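PDB 7L5I: trimethylamine-N-oxide reductase from Haemophilus influenzae, which probably reduces trimethylamine N-oxide and related S- or N-oxides at a molybdenum centre held by two molybdopterin guanine dinucleotide cofactors. Local coordinates for residues G52-S57 / D75-E80; H357-H362 / G776-A781; E632-V637 / K647-W652. All blocks are in the same frame, centred on the assembly; numbering follows the deposited sequence.

Overall arrangement
Interaction 1 comes first along the chain and stands apart. It joins strand 53-59 of the small three-stranded antiparallel sheet to helix 73-78. Its centre lies about 43 Å from that of interaction 2 and about 53 Å from that of interaction 3, on the other side of the chain's centre. Interaction 2 brings residues 357-362, which run into helix 359-372, to a loop more than 400 residues later. Interaction 3 is nested inside the long excursion that interaction 2 closes. The centres of these two are about 12 Å apart, and Gln360 OE1 probably accepts a hydrogen bond from Ser651 N. Helix 359-372 takes part in both: Glu359 meets the loop 776-781, and later side chains meet residues 632-637 and 647-652.

Interaction 1. Residues G52-S57 / D75-E80; sequences GKVVKS and DQLYSE
Tyr78 reaches from the end of helix 73-78 to the strand that carries Val54. Its OH accepts a hydrogen bond from Val54 N at 3.0 Å. The bond is nearly straight, with 169° at the hydrogen. It ties the end of the helix to strand 53-59.

The tight part is apolar. Val54 CG2 presses on Leu77 CD1 at 3.5 Å, closer than usual for two carbons. The two side chains meet at about a right angle. CG2 lies beside the backbone N of Val54, with CG1 anti to that N (chi1 172°), and this turns CG2 to the leucine.

The outer part is looser. Lys53 is exposed, and its chain, extended until a bend at chi4, runs along one face of the Tyr78 ring. Lys53 NZ sits 3.9 Å from the centroid of the Tyr78 ring, 4° off the ring normal, in a cation-pi contact. Its CE adds a CH-pi contact on the same face. Leu77 CB covers the opposite face. A water bridges Gly52 O and Tyr78 OH, at 2.7 Å from each.

The contact holds the edge strand of the small antiparallel sheet against helix 73-78, within the N-terminal family region. Val54 also packs on Val47 of strand 43-50 and on Val73 and Ala74 of the helix. A classic beta bulge, with Val55 and Lys56 opposite Val48, marks the pairing with strand 43-50.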
ATOM      1  N   GLY A  52      -0.077 -30.046  19.382  1.00 31.26           N
ATOM      2  CA  GLY A  52       0.838 -29.576  18.362  1.00 28.21           C
ATOM      3  C   GLY A  52       0.209 -29.101  17.064  1.00 24.26           C
ATOM      4  O   GLY A  52       0.949 -28.811  16.120  1.00 24.62           O
ATOM      5  N   LYS A  53      -1.117 -29.009  16.977  1.00 19.91           N
ATOM      6  CA  LYS A  53      -1.783 -28.498  15.779  1.00 22.22           C
ATOM      7  C   LYS A  53      -2.559 -27.236  16.125  1.00 17.51           C
ATOM      8  O   LYS A  53      -3.209 -27.175  17.171  1.00 17.16           O
ATOM      9  CB  LYS A  53      -2.734 -29.542  15.157  1.00 31.38           C
ATOM     10  CG  LYS A  53      -3.345 -29.105  13.813  1.00 35.61           C
ATOM     11  CD  LYS A  53      -3.653 -30.272  12.860  1.00 48.46           C
ATOM     12  CE  LYS A  53      -3.822 -29.792  11.405  1.00 59.72           C
ATOM     13  NZ  LYS A  53      -2.818 -30.369  10.440  1.00 60.74           N
ATOM     14  N   VAL A  54      -2.457 -26.217  15.255  1.00 17.66           N
ATOM     15  CA  VAL A  54      -3.247 -25.005  15.423  1.00 15.93           C
ATOM     16  C   VAL A  54      -4.697 -25.298  15.087  1.00 16.27           C
ATOM     17  O   VAL A  54      -5.008 -25.802  13.990  1.00 15.62           O
ATOM     18  CB  VAL A  54      -2.703 -23.872  14.528  1.00 16.99           C
ATOM     19  CG1 VAL A  54      -3.651 -22.654  14.551  1.00 17.14           C
ATOM     20  CG2 VAL A  54      -1.328 -23.473  15.016  1.00 16.36           C
ATOM     21  N   VAL A  55      -5.587 -24.972  16.019  1.00 14.74           N
ATOM     22  CA  VAL A  55      -7.018 -25.206  15.852  1.00 14.92           C
ATOM     23  C   VAL A  55      -7.858 -23.940  15.912  1.00 16.34           C
ATOM     24  O   VAL A  55      -9.015 -23.984  15.507  1.00 15.49           O
ATOM     25  CB  VAL A  55      -7.547 -26.235  16.871  1.00 18.23           C
ATOM     26  CG1 VAL A  55      -6.961 -27.618  16.552  1.00 21.30           C
ATOM     27  CG2 VAL A  55      -7.222 -25.827  18.297  1.00 19.85           C
ATOM     28  N   LYS A  56      -7.330 -22.813  16.385  1.00 13.74           N
ATOM     29  CA  LYS A  56      -8.125 -21.590  16.416  1.00 14.58           C
ATOM     30  C   LYS A  56      -7.180 -20.405  16.485  1.00 16.85           C
ATOM     31  O   LYS A  56      -6.136 -20.472  17.143  1.00 14.52           O
ATOM     32  CB  LYS A  56      -9.081 -21.545  17.619  1.00 15.76           C
ATOM     33  CG  LYS A  56     -10.188 -20.465  17.534  1.00 17.32           C
ATOM     34  CD  LYS A  56     -11.303 -20.907  16.592  1.00 21.47           C
ATOM     35  CE  LYS A  56     -12.370 -19.844  16.364  1.00 26.90           C
ATOM     36  NZ  LYS A  56     -11.817 -18.605  15.719  1.00 33.13           N
ATOM     37  N   SER A  57      -7.563 -19.323  15.821  1.00 13.83           N
ATOM     38  CA  SER A  57      -6.861 -18.054  15.985  1.00 15.12           C
ATOM     39  C   SER A  57      -7.876 -16.926  15.997  1.00 12.92           C
ATOM     40  O   SER A  57      -8.951 -17.006  15.379  1.00 13.83           O
ATOM     41  CB  SER A  57      -5.797 -17.855  14.889  1.00 14.87           C
ATOM     42  OG  SER A  57      -6.351 -17.728  13.609  1.00 13.70           O
ATOM     43  N   ASP A  75      -5.007 -22.121   8.286  1.00 15.04           N
ATOM     44  CA  ASP A  75      -4.964 -22.155   6.824  1.00 18.54           C
ATOM     45  C   ASP A  75      -3.612 -21.694   6.302  1.00 16.86           C
ATOM     46  O   ASP A  75      -3.112 -22.221   5.312  1.00 19.38           O
ATOM     47  CB  ASP A  75      -6.036 -21.272   6.199  1.00 17.49           C
ATOM     48  CG  ASP A  75      -7.446 -21.821   6.345  1.00 28.28           C
ATOM     49  OD1 ASP A  75      -7.649 -22.890   6.948  1.00 32.54           O
ATOM     50  OD2 ASP A  75      -8.357 -21.136   5.835  1.00 30.71           O
ATOM     51  N   GLN A  76      -3.020 -20.684   6.944  1.00 14.97           N
ATOM     52  CA  GLN A  76      -1.717 -20.211   6.489  1.00 13.37           C
ATOM     53  C   GLN A  76      -0.649 -21.277   6.694  1.00 18.20           C
ATOM     54  O   GLN A  76       0.283 -21.390   5.897  1.00 18.90           O
ATOM     55  CB  GLN A  76      -1.312 -18.950   7.241  1.00 13.52           C
ATOM     56  CG  GLN A  76      -2.136 -17.710   6.875  1.00 15.48           C
ATOM     57  CD  GLN A  76      -1.691 -16.503   7.680  1.00 15.81           C
ATOM     58  OE1 GLN A  76      -2.243 -16.178   8.724  1.00 16.96           O
ATOM     59  NE2 GLN A  76      -0.642 -15.850   7.199  1.00 15.11           N
ATOM     60  N   LEU A  77      -0.728 -21.998   7.820  1.00 13.58           N
ATOM     61  CA  LEU A  77       0.282 -22.984   8.161  1.00 14.30           C
ATOM     62  C   LEU A  77       0.194 -24.231   7.295  1.00 14.32           C
ATOM     63  O   LEU A  77       1.228 -24.820   6.935  1.00 17.31           O
ATOM     64  CB  LEU A  77       0.130 -23.379   9.627  1.00 15.85           C
ATOM     65  CG  LEU A  77       0.714 -22.425  10.651  1.00 16.55           C
ATOM     66  CD1 LEU A  77       0.312 -22.832  12.037  1.00 16.70           C
ATOM     67  CD2 LEU A  77       2.218 -22.406  10.494  1.00 16.26           C
ATOM     68  N   TYR A  78      -1.016 -24.681   6.984  1.00 16.25           N
ATOM     69  CA  TYR A  78      -1.217 -26.024   6.455  1.00 18.20           C
ATOM     70  C   TYR A  78      -1.712 -26.030   5.019  1.00 19.74           C
ATOM     71  O   TYR A  78      -2.023 -27.097   4.483  1.00 20.83           O
ATOM     72  CB  TYR A  78      -2.200 -26.779   7.350  1.00 18.54           C
ATOM     73  CG  TYR A  78      -1.821 -26.776   8.804  1.00 17.77           C
ATOM     74  CD1 TYR A  78      -0.537 -27.115   9.207  1.00 18.45           C
ATOM     75  CD2 TYR A  78      -2.739 -26.402   9.781  1.00 20.20           C
ATOM     76  CE1 TYR A  78      -0.172 -27.093  10.555  1.00 20.80           C
ATOM     77  CE2 TYR A  78      -2.395 -26.389  11.123  1.00 18.40           C
ATOM     78  CZ  TYR A  78      -1.115 -26.737  11.507  1.00 16.70           C
ATOM     79  OH  TYR A  78      -0.786 -26.723  12.846  1.00 19.14           O
ATOM     80  N   SER A  79      -1.755 -24.872   4.372  1.00 15.32           N
ATOM     81  CA  SER A  79      -2.280 -24.780   3.023  1.00 18.80           C
ATOM     82  C   SER A  79      -1.492 -25.634   2.037  1.00 17.47           C
ATOM     83  O   SER A  79      -0.267 -25.693   2.064  1.00 16.50           O
ATOM     84  CB  SER A  79      -2.255 -23.317   2.560  1.00 21.62           C
ATOM     85  OG  SER A  79      -2.577 -23.213   1.176  1.00 18.24           O
ATOM     86  N   GLU A  80      -2.223 -26.259   1.113  1.00 18.20           N
ATOM     87  CA  GLU A  80      -1.554 -26.938   0.013  1.00 23.23           C
ATOM     88  C   GLU A  80      -0.997 -25.964  -1.022  1.00 20.70           C
ATOM     89  O   GLU A  80      -0.394 -26.414  -1.998  1.00 20.33           O
ATOM     90  CB  GLU A  80      -2.524 -27.928  -0.634  1.00 30.17           C
ATOM     91  CG  GLU A  80      -2.825 -29.138   0.261  1.00 36.47           C
ATOM     92  CD  GLU A  80      -1.559 -29.878   0.685  1.00 44.16           C
ATOM     93  OE1 GLU A  80      -0.786 -30.308  -0.204  1.00 35.44           O
ATOM     94  OE2 GLU A  80      -1.309 -29.995   1.906  1.00 52.13           O
TER
HETATM   95  O   HOH W   1       1.315 -28.266  13.549  1.00 24.64           O

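Interaction 2. Residues H357-H362 / G776-A781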
ATOM      1  N   HIS A 357      -1.384  11.955 -13.032  1.00 13.26           N
ATOM      2  CA  HIS A 357      -1.420  13.280 -12.405  1.00 13.92           C
ATOM      3  C   HIS A 357      -1.773  13.205 -10.916  1.00 16.52           C
ATOM      4  O   HIS A 357      -2.304  14.165 -10.330  1.00 14.50           O
ATOM      5  CB  HIS A 357      -2.391  14.218 -13.131  1.00 14.96           C
ATOM      6  CG  HIS A 357      -2.177  14.297 -14.613  1.00 17.86           C
ATOM      7  ND1 HIS A 357      -3.177  14.010 -15.527  1.00 20.16           N
ATOM      8  CD2 HIS A 357      -1.091  14.647 -15.345  1.00 18.86           C
ATOM      9  CE1 HIS A 357      -2.704  14.164 -16.755  1.00 20.39           C
ATOM     10  NE2 HIS A 357      -1.444  14.546 -16.674  1.00 20.21           N
ATOM     11  N   GLY A 358      -1.419  12.089 -10.271  1.00 16.39           N
ATOM     12  CA  GLY A 358      -1.779  11.894  -8.878  1.00 15.59           C
ATOM     13  C   GLY A 358      -1.237  12.949  -7.923  1.00 11.21           C
ATOM     14  O   GLY A 358      -1.841  13.196  -6.865  1.00 15.18           O
ATOM     15  N   GLU A 359      -0.114  13.582  -8.281  1.00 14.68           N
ATOM     16  CA  GLU A 359       0.454  14.646  -7.460  1.00 14.08           C
ATOM     17  C   GLU A 359      -0.543  15.767  -7.209  1.00 12.83           C
ATOM     18  O   GLU A 359      -0.465  16.478  -6.196  1.00 13.90           O
ATOM     19  CB  GLU A 359       1.674  15.247  -8.152  1.00 15.82           C
ATOM     20  CG  GLU A 359       2.847  14.316  -8.372  1.00 17.95           C
ATOM     21  CD  GLU A 359       2.782  13.571  -9.699  1.00 19.11           C
ATOM     22  OE1 GLU A 359       1.719  13.559 -10.367  1.00 16.90           O
ATOM     23  OE2 GLU A 359       3.824  12.985 -10.088  1.00 18.16           O
ATOM     24  N   GLN A 360      -1.441  15.983  -8.166  1.00 14.06           N
ATOM     25  CA  GLN A 360      -2.325  17.124  -8.090  1.00 15.51           C
ATOM     26  C   GLN A 360      -3.375  16.982  -7.002  1.00 12.09           C
ATOM     27  O   GLN A 360      -3.886  17.996  -6.505  1.00 13.91           O
ATOM     28  CB  GLN A 360      -3.032  17.318  -9.438  1.00 14.48           C
ATOM     29  CG  GLN A 360      -2.131  17.505 -10.621  1.00 12.00           C
ATOM     30  CD  GLN A 360      -1.140  18.632 -10.432  1.00 17.51           C
ATOM     31  OE1 GLN A 360      -1.517  19.763 -10.177  1.00 16.90           O
ATOM     32  NE2 GLN A 360       0.136  18.309 -10.517  1.00 17.10           N
ATOM     33  N   THR A 361      -3.742  15.754  -6.626  1.00 11.72           N
ATOM     34  CA  THR A 361      -4.899  15.564  -5.757  1.00 14.13           C
ATOM     35  C   THR A 361      -4.629  16.032  -4.324  1.00 15.13           C
ATOM     36  O   THR A 361      -5.394  16.826  -3.767  1.00 15.00           O
ATOM     37  CB  THR A 361      -5.353  14.099  -5.803  1.00 14.54           C
ATOM     38  OG1 THR A 361      -4.285  13.246  -5.350  1.00 15.02           O
ATOM     39  CG2 THR A 361      -5.706  13.692  -7.197  1.00 16.73           C
ATOM     40  N   HIS A 362      -3.536  15.593  -3.699  1.00 12.61           N
ATOM     41  CA  HIS A 362      -3.290  16.057  -2.348  1.00 13.58           C
ATOM     42  C   HIS A 362      -2.728  17.469  -2.320  1.00 13.72           C
ATOM     43  O   HIS A 362      -2.925  18.173  -1.322  1.00 15.40           O
ATOM     44  CB  HIS A 362      -2.393  15.059  -1.622  1.00 15.16           C
ATOM     45  CG  HIS A 362      -3.082  13.758  -1.404  1.00 15.76           C
ATOM     46  ND1 HIS A 362      -2.861  12.654  -2.200  1.00 21.39           N
ATOM     47  CD2 HIS A 362      -4.094  13.424  -0.568  1.00 17.40           C
ATOM     48  CE1 HIS A 362      -3.650  11.668  -1.808  1.00 19.43           C
ATOM     49  NE2 HIS A 362      -4.407  12.109  -0.815  1.00 17.24           N
ATOM     50  N   GLY A 776       4.100   6.407 -15.418  1.00 15.66           N
ATOM     51  CA  GLY A 776       4.334   7.313 -14.306  1.00 16.86           C
ATOM     52  C   GLY A 776       3.226   8.334 -14.144  1.00 18.42           C
ATOM     53  O   GLY A 776       2.606   8.784 -15.111  1.00 15.75           O
ATOM     54  N   THR A 777       2.977   8.712 -12.880  1.00 14.97           N
ATOM     55  CA  THR A 777       1.972   9.740 -12.593  1.00 16.40           C
ATOM     56  C   THR A 777       2.254  11.013 -13.380  1.00 16.84           C
ATOM     57  O   THR A 777       1.348  11.615 -13.972  1.00 15.74           O
ATOM     58  CB  THR A 777       1.921  10.028 -11.090  1.00 14.99           C
ATOM     59  OG1 THR A 777       3.244  10.285 -10.587  1.00 15.15           O
ATOM     60  CG2 THR A 777       1.330   8.826 -10.345  1.00 13.48           C
ATOM     61  N   SER A 778       3.505  11.418 -13.403  1.00 14.63           N
ATOM     62  CA  SER A 778       3.997  12.598 -14.099  1.00 17.12           C
ATOM     63  C   SER A 778       5.509  12.556 -13.946  1.00 14.52           C
ATOM     64  O   SER A 778       6.055  11.697 -13.249  1.00 16.25           O
ATOM     65  CB  SER A 778       3.427  13.899 -13.537  1.00 19.81           C
ATOM     66  OG  SER A 778       4.144  14.338 -12.389  1.00 18.40           O
ATOM     67  N   LYS A 779       6.191  13.513 -14.581  1.00 15.78           N
ATOM     68  CA  LYS A 779       7.634  13.576 -14.432  1.00 17.71           C
ATOM     69  C   LYS A 779       8.052  14.007 -13.034  1.00 15.94           C
ATOM     70  O   LYS A 779       9.204  13.801 -12.672  1.00 19.15           O
ATOM     71  CB  LYS A 779       8.233  14.523 -15.467  1.00 19.41           C
ATOM     72  CG  LYS A 779       7.975  14.033 -16.876  1.00 23.58           C
ATOM     73  CD  LYS A 779       8.523  15.013 -17.898  1.00 29.62           C
ATOM     74  CE  LYS A 779       8.348  14.458 -19.284  1.00 30.65           C
ATOM     75  NZ  LYS A 779       6.967  14.663 -19.746  1.00 36.57           N
ATOM     76  N   LEU A 780       7.148  14.571 -12.235  1.00 14.32           N
ATOM     77  CA  LEU A 780       7.539  14.982 -10.895  1.00 15.43           C
ATOM     78  C   LEU A 780       7.861  13.767 -10.034  1.00 16.35           C
ATOM     79  O   LEU A 780       8.971  13.639  -9.502  1.00 17.11           O
ATOM     80  CB  LEU A 780       6.441  15.831 -10.243  1.00 19.14           C
ATOM     81  CG  LEU A 780       6.918  16.352  -8.888  1.00 23.83           C
ATOM     82  CD1 LEU A 780       7.864  17.510  -9.087  1.00 22.88           C
ATOM     83  CD2 LEU A 780       5.775  16.754  -8.019  1.00 25.07           C
ATOM     84  N   ALA A 781       6.893  12.863  -9.872  1.00 15.15           N
ATOM     85  CA  ALA A 781       7.061  11.750  -8.948  1.00 13.72           C
ATOM     86  C   ALA A 781       7.267  10.401  -9.604  1.00 13.72           C
ATOM     87  O   ALA A 781       7.748   9.474  -8.939  1.00 15.75           O
ATOM     88  CB  ALA A 781       5.833  11.652  -8.032  1.00 12.75           C
TER
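Glu359 CG lies beside the backbone N, anti to the carbonyl carbon, and the chain bends at chi2 (90°); together these bring the carboxylate to the loop 776-781. On the loop side, Thr777 OG1 and Ser778 OG both sit between their own backbone N and carbonyl carbon, and both hydroxyls meet the same carboxylate oxygen.

That oxygen is Glu359 OE2, and three donors grip it. Ser778 OG donates to Glu359 OE2 at 2.7 Å. Thr777 OG1 donates to Glu359 OE2 at 2.8 Å. Both hydroxyls lie well out of the carboxylate plane. The third donor is Ala781 N, 3.1 Å from Glu359 OE2. Glu359 OE2 receives this N-H on its anti lone pair, the one directed away from OE1, and the bond is bent, with 141° at the hydrogen.

The hydroxyls have further work. Ser778 OG accepts from Leu780 N at 3.0 Å, which makes an ST turn and shapes the loop. Thr777 OG1 is also hydrogen-bonded to Gly783 N. Leu780 CD2 packs on Glu359 CG at 3.8 Å, and Leu780 itself packs on Val181 and Ile182 of helix 179-187.

A backbone bond adds a second tie. His357 N donates to Thr777 O at 2.9 Å, and Arg356 NH1 is another partner of this carbonyl.

All seven residues that touch are buried. The contact joins residues 357-359, leading into helix 359-372, to a loop of the dinucleotide-binding family region. Gly358 comes within about 9 Å of a bound molybdopterin guanine dinucleotide. Three donors on one buried oxygen should stabilise negative charge on Glu359, so the acid is probably ionised, and it ties Thr777, Ser778 and Ala781 to one point.

Interaction 3. Residues E632-V637 / K647-W652; sequences EIFSDV and KGHPSW
Gly648, Phe634 and Ile633 bury the most surface here. Gly648 acts through its carbonyl. Ser635 N donates to Gly648 O at 2.8 Å, in the carbonyl plane and nearly straight, with 167° at the hydrogen. Phe634 CA adds a CA-H...O contact to the same oxygen at 3.3 Å.

One face of the Phe634 ring covers Gly648 O, near the rim. CG is anti to the backbone N (chi1 -173°), and this sets the ring so that Gly648 O lies 3.6 Å above the plane of the Phe634 ring. The Phe634 and His649 rings meet edge to edge, CD2 to CD2 at 4.1 Å.

Ile633 takes part mainly through its backbone. Its carbonyl O receives a CA-H...O contact from His649 CA at 3.4 Å and touches Pro650 CD at 3.3 Å.

Ser635 is the N-cap of helix 636-641, and its OG bonds to Val638 N. Ile633 packs on Tyr300 and Phe303 of helix 300-307, and Phe634 on Lys302 of that helix. Pro650 rests on Trp363, Met364 and Thr367 of helix 359-372, which also takes the side chain of Ile633.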
ATOM      1  N   GLU A 632       3.106  26.050   0.193  1.00 15.55           N
ATOM      2  CA  GLU A 632       3.409  26.470  -1.177  1.00 16.01           C
ATOM      3  C   GLU A 632       2.260  26.054  -2.088  1.00 16.62           C
ATOM      4  O   GLU A 632       2.254  24.979  -2.680  1.00 15.00           O
ATOM      5  CB  GLU A 632       4.747  25.899  -1.640  1.00 16.06           C
ATOM      6  CG  GLU A 632       5.905  26.291  -0.760  1.00 19.55           C
ATOM      7  CD  GLU A 632       6.921  27.185  -1.457  1.00 29.57           C
ATOM      8  OE1 GLU A 632       7.374  26.833  -2.573  1.00 27.37           O
ATOM      9  OE2 GLU A 632       7.279  28.236  -0.872  1.00 27.50           O
ATOM     10  N   ILE A 633       1.275  26.935  -2.194  1.00 14.12           N
ATOM     11  CA  ILE A 633       0.209  26.736  -3.181  1.00 14.90           C
ATOM     12  C   ILE A 633       0.758  26.893  -4.589  1.00 18.38           C
ATOM     13  O   ILE A 633       0.420  26.125  -5.486  1.00 18.07           O
ATOM     14  CB  ILE A 633      -0.940  27.713  -2.901  1.00 15.64           C
ATOM     15  CG1 ILE A 633      -1.597  27.351  -1.572  1.00 15.11           C
ATOM     16  CG2 ILE A 633      -1.949  27.672  -4.049  1.00 20.28           C
ATOM     17  CD1 ILE A 633      -2.726  28.291  -1.167  1.00 18.49           C
ATOM     18  N   PHE A 634       1.609  27.889  -4.801  1.00 14.93           N
ATOM     19  CA  PHE A 634       2.469  27.979  -5.975  1.00 15.23           C
ATOM     20  C   PHE A 634       3.881  27.652  -5.524  1.00 17.61           C
ATOM     21  O   PHE A 634       4.386  28.250  -4.561  1.00 20.90           O
ATOM     22  CB  PHE A 634       2.416  29.368  -6.595  1.00 17.20           C
ATOM     23  CG  PHE A 634       3.154  29.461  -7.911  1.00 19.73           C
ATOM     24  CD1 PHE A 634       4.505  29.699  -7.939  1.00 22.26           C
ATOM     25  CD2 PHE A 634       2.479  29.302  -9.107  1.00 25.04           C
ATOM     26  CE1 PHE A 634       5.174  29.785  -9.140  1.00 25.55           C
ATOM     27  CE2 PHE A 634       3.146  29.388 -10.312  1.00 26.75           C
ATOM     28  CZ  PHE A 634       4.497  29.626 -10.323  1.00 24.80           C
ATOM     29  N   SER A 635       4.503  26.685  -6.195  1.00 17.28           N
ATOM     30  CA  SER A 635       5.876  26.280  -5.928  1.00 19.45           C
ATOM     31  C   SER A 635       6.734  26.731  -7.100  1.00 19.73           C
ATOM     32  O   SER A 635       6.624  26.189  -8.208  1.00 19.48           O
ATOM     33  CB  SER A 635       5.993  24.771  -5.756  1.00 15.06           C
ATOM     34  OG  SER A 635       7.362  24.386  -5.807  1.00 17.36           O
ATOM     35  N   ASP A 636       7.582  27.731  -6.864  1.00 21.17           N
ATOM     36  CA  ASP A 636       8.495  28.169  -7.916  1.00 21.16           C
ATOM     37  C   ASP A 636       9.478  27.060  -8.273  1.00 22.29           C
ATOM     38  O   ASP A 636       9.873  26.928  -9.439  1.00 22.38           O
ATOM     39  CB  ASP A 636       9.234  29.427  -7.440  1.00 29.71           C
ATOM     40  CG  ASP A 636       9.871  30.214  -8.578  1.00 44.00           C
ATOM     41  OD1 ASP A 636       9.136  30.686  -9.474  1.00 44.94           O
ATOM     42  OD2 ASP A 636      11.110  30.389  -8.551  1.00 47.37           O
ATOM     43  N   VAL A 637       9.866  26.244  -7.293  1.00 19.63           N
ATOM     44  CA  VAL A 637      10.770  25.125  -7.543  1.00 20.20           C
ATOM     45  C   VAL A 637      10.153  24.159  -8.546  1.00 21.89           C
ATOM     46  O   VAL A 637      10.816  23.704  -9.486  1.00 20.97           O
ATOM     47  CB  VAL A 637      11.121  24.417  -6.221  1.00 20.23           C
ATOM     48  CG1 VAL A 637      11.880  23.141  -6.468  1.00 22.66           C
ATOM     49  CG2 VAL A 637      11.930  25.330  -5.320  1.00 22.99           C
ATOM     50  N   LYS A 647       2.392  21.405 -13.157  1.00 21.76           N
ATOM     51  CA  LYS A 647       2.644  22.839 -13.220  1.00 22.44           C
ATOM     52  C   LYS A 647       3.037  23.374 -11.839  1.00 20.90           C
ATOM     53  O   LYS A 647       3.199  22.624 -10.877  1.00 20.68           O
ATOM     54  CB  LYS A 647       1.412  23.565 -13.763  1.00 23.70           C
ATOM     55  CG  LYS A 647       0.877  22.962 -15.064  1.00 33.27           C
ATOM     56  CD  LYS A 647      -0.448  23.595 -15.464  1.00 54.76           C
ATOM     57  CE  LYS A 647      -1.207  22.719 -16.460  1.00 61.52           C
ATOM     58  NZ  LYS A 647      -2.673  22.778 -16.250  1.00 36.87           N
ATOM     59  N   GLY A 648       3.187  24.688 -11.732  1.00 17.66           N
ATOM     60  CA  GLY A 648       3.632  25.306 -10.507  1.00 21.22           C
ATOM     61  C   GLY A 648       2.581  25.432  -9.430  1.00 16.42           C
ATOM     62  O   GLY A 648       2.924  25.712  -8.282  1.00 20.92           O
ATOM     63  N   HIS A 649       1.310  25.249  -9.770  1.00 18.74           N
ATOM     64  CA  HIS A 649       0.229  25.220  -8.799  1.00 18.00           C
ATOM     65  C   HIS A 649      -0.672  24.054  -9.168  1.00 17.01           C
ATOM     66  O   HIS A 649      -0.596  23.542 -10.288  1.00 16.93           O
ATOM     67  CB  HIS A 649      -0.574  26.525  -8.780  1.00 19.36           C
ATOM     68  CG  HIS A 649      -1.187  26.884 -10.093  1.00 18.10           C
ATOM     69  ND1 HIS A 649      -2.295  26.237 -10.603  1.00 19.16           N
ATOM     70  CD2 HIS A 649      -0.857  27.834 -11.000  1.00 24.20           C
ATOM     71  CE1 HIS A 649      -2.616  26.769 -11.770  1.00 25.71           C
ATOM     72  NE2 HIS A 649      -1.759  27.744 -12.031  1.00 24.41           N
ATOM     73  N   PRO A 650      -1.523  23.605  -8.251  1.00 16.88           N
ATOM     74  CA  PRO A 650      -2.423  22.492  -8.597  1.00 15.69           C
ATOM     75  C   PRO A 650      -3.284  22.869  -9.786  1.00 17.50           C
ATOM     76  O   PRO A 650      -3.728  24.012  -9.903  1.00 16.80           O
ATOM     77  CB  PRO A 650      -3.279  22.299  -7.341  1.00 18.12           C
ATOM     78  CG  PRO A 650      -2.661  23.082  -6.301  1.00 18.85           C
ATOM     79  CD  PRO A 650      -1.760  24.116  -6.896  1.00 17.41           C
ATOM     80  N   SER A 651      -3.526  21.898 -10.668  1.00 15.08           N
ATOM     81  CA  SER A 651      -4.334  22.149 -11.859  1.00 17.55           C
ATOM     82  C   SER A 651      -4.972  20.854 -12.345  1.00 17.90           C
ATOM     83  O   SER A 651      -4.538  19.749 -12.001  1.00 15.69           O
ATOM     84  CB  SER A 651      -3.496  22.791 -12.977  1.00 20.78           C
ATOM     85  OG  SER A 651      -2.655  21.861 -13.645  1.00 21.05           O
ATOM     86  N   TRP A 652      -6.009  21.019 -13.172  1.00 17.91           N
ATOM     87  CA  TRP A 652      -6.700  19.904 -13.802  1.00 16.35           C
ATOM     88  C   TRP A 652      -6.091  19.612 -15.160  1.00 20.17           C
ATOM     89  O   TRP A 652      -6.111  20.466 -16.058  1.00 17.55           O
ATOM     90  CB  TRP A 652      -8.172  20.212 -13.967  1.00 17.21           C
ATOM     91  CG  TRP A 652      -8.928  19.219 -14.820  1.00 18.41           C
ATOM     92  CD1 TRP A 652      -9.661  19.502 -15.925  1.00 17.47           C
ATOM     93  CD2 TRP A 652      -9.020  17.799 -14.632  1.00 16.61           C
ATOM     94  NE1 TRP A 652     -10.235  18.356 -16.433  1.00 18.95           N
ATOM     95  CE2 TRP A 652      -9.847  17.294 -15.664  1.00 19.14           C
ATOM     96  CE3 TRP A 652      -8.488  16.909 -13.703  1.00 16.77           C
ATOM     97  CZ2 TRP A 652     -10.169  15.947 -15.769  1.00 17.09           C
ATOM     98  CZ3 TRP A 652      -8.813  15.571 -13.806  1.00 19.38           C
ATOM     99  CH2 TRP A 652      -9.641  15.101 -14.843  1.00 20.19           C
TER